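Side-chain contact in pyruvate kinase 1 (Trypanosoma brucei brucei, PDB 4KCT), which catalyses the transfer of phosphate from phosphoenolpyruvate to ADP, giving pyruvate and ATP, and also has an intrinsic decarboxylase activity: residues S384-A389 against R408-Y413. Sequence-based numbering, arbitrary orientation.
Sequences SAVASA and RLISKY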
# COMPACT_ATOMS: atom_id res chain seq x y z
N SER A 384 -16.12 13.11 0.18
CA SER A 384 -16.23 12.79 1.59
C SER A 384 -17.62 12.27 1.97
O SER A 384 -17.77 11.49 2.89
CB SER A 384 -15.83 14.00 2.46
OG SER A 384 -14.42 14.20 2.41
N ALA A 385 -18.64 12.71 1.22
CA ALA A 385 -20.00 12.13 1.38
C ALA A 385 -19.98 10.64 1.08
O ALA A 385 -20.55 9.84 1.83
CB ALA A 385 -21.01 12.84 0.49
N VAL A 386 -19.33 10.25 -0.02
CA VAL A 386 -19.22 8.82 -0.36
C VAL A 386 -18.43 8.06 0.71
O VAL A 386 -18.81 6.96 1.12
CB VAL A 386 -18.60 8.59 -1.77
CG1 VAL A 386 -18.30 7.10 -1.99
CG2 VAL A 386 -19.54 9.09 -2.85
N ALA A 387 -17.33 8.65 1.17
CA ALA A 387 -16.59 8.05 2.27
C ALA A 387 -17.49 7.79 3.49
O ALA A 387 -17.42 6.70 4.10
CB ALA A 387 -15.36 8.90 2.65
N SER A 388 -18.27 8.79 3.88
CA SER A 388 -19.14 8.64 5.04
C SER A 388 -20.19 7.55 4.83
O SER A 388 -20.51 6.81 5.76
CB SER A 388 -19.78 9.98 5.47
OG SER A 388 -20.68 10.49 4.49
N ALA A 389 -20.66 7.38 3.58
CA ALA A 389 -21.60 6.29 3.24
C ALA A 389 -20.98 4.92 3.48
O ALA A 389 -21.63 4.01 4.04
CB ALA A 389 -22.06 6.42 1.78
N ARG A 408 -23.38 13.37 -10.94
CA ARG A 408 -22.22 12.74 -11.58
C ARG A 408 -20.96 12.78 -10.70
O ARG A 408 -20.13 11.89 -10.76
CB ARG A 408 -21.94 13.40 -12.95
CG ARG A 408 -23.00 13.03 -14.01
CD ARG A 408 -22.59 13.53 -15.41
NE ARG A 408 -22.85 14.95 -15.56
CZ ARG A 408 -24.03 15.47 -15.90
NH1 ARG A 408 -25.09 14.69 -16.19
NH2 ARG A 408 -24.17 16.78 -15.91
N LEU A 409 -20.81 13.85 -9.93
CA LEU A 409 -19.66 14.00 -9.04
C LEU A 409 -19.68 12.97 -7.90
O LEU A 409 -18.64 12.47 -7.50
CB LEU A 409 -19.61 15.43 -8.48
CG LEU A 409 -18.28 15.97 -7.96
CD1 LEU A 409 -17.12 15.69 -8.95
CD2 LEU A 409 -18.42 17.48 -7.70
N ILE A 410 -20.85 12.70 -7.35
CA ILE A 410 -20.99 11.60 -6.39
C ILE A 410 -20.79 10.23 -7.01
O ILE A 410 -20.03 9.41 -6.48
CB ILE A 410 -22.35 11.64 -5.71
CG1 ILE A 410 -22.47 12.93 -4.85
CG2 ILE A 410 -22.56 10.39 -4.84
CD1 ILE A 410 -23.85 13.10 -4.23
N SER A 411 -21.39 10.00 -8.17
CA SER A 411 -21.19 8.73 -8.89
C SER A 411 -19.72 8.50 -9.25
O SER A 411 -19.24 7.35 -9.28
CB SER A 411 -22.06 8.68 -10.17
OG SER A 411 -21.92 7.41 -10.81
N LYS A 412 -18.98 9.58 -9.49
CA LYS A 412 -17.57 9.46 -9.83
C LYS A 412 -16.83 8.64 -8.74
O LYS A 412 -15.88 7.90 -9.04
CB LYS A 412 -16.95 10.87 -9.93
CG LYS A 412 -15.44 10.89 -9.93
CD LYS A 412 -14.92 12.33 -10.12
CE LYS A 412 -13.40 12.33 -10.25
NZ LYS A 412 -12.88 13.71 -10.49
N TYR A 413 -17.26 8.78 -7.49
CA TYR A 413 -16.56 8.11 -6.36
C TYR A 413 -17.14 6.74 -6.04
O TYR A 413 -16.64 6.04 -5.15
CB TYR A 413 -16.50 9.02 -5.12
CG TYR A 413 -15.52 10.15 -5.32
CD1 TYR A 413 -14.13 9.91 -5.23
CD2 TYR A 413 -15.93 11.33 -5.94
CE1 TYR A 413 -13.21 10.91 -5.52
CE2 TYR A 413 -15.00 12.31 -6.30
CZ TYR A 413 -13.64 12.07 -6.11
OH TYR A 413 -12.71 13.02 -6.51
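Val386 shows how one branched side chain can join two segments by apolar contact alone, for no hydrogen bond runs between 384-389 and 408-413: its CG2 touches both Ile410 and Tyr413, and CG1 meets Tyr413. CG2 lies 3.8 Å from the CG2 methyl of Ile410 and the same distance from the CB of Tyr413, so it sits between the last turn of helix 405-412 and Tyr413. With CG1 anti to the backbone N (chi1 171°), the valine fork straddles Tyr413, whose CB also lies 4.0 Å from Val386 CB. The two side chains cross at about a right angle, and the tyrosine offers its methylene while the ring leads away from the valine.

Backbone oxygens also lie against the valine methyls. Val386 CG2 rests 3.7 Å from the carbonyl O of Ile410, and CG1 lies equally near the carbonyl O of Tyr413; these are van der Waals contacts. The Ile410 oxygen already accepts the backbone N of Tyr413, a bond of 3.0 Å.

In the C-terminal alpha/beta domain of pyruvate kinase, strand 396-400, helix 405-412 and strand 419-423 form a beta-alpha-beta unit, its two strands parallel neighbours in the sheet. The helix of this unit packs beside helix 377-392 over Met397, which touches Val386 and Ile410 alike. Phe364 of helix 362-369 also packs on Val386. Elsewhere on helix 377-392, Ala387 packs on Ser384 of a second subunit.

Polar groups are served away from the apolar contact. Glu379, earlier on helix 377-392, supplies the polar link between the helices: it accepts a hydrogen bond from Tyr413 OH and forms a salt bridge with Lys412 NZ.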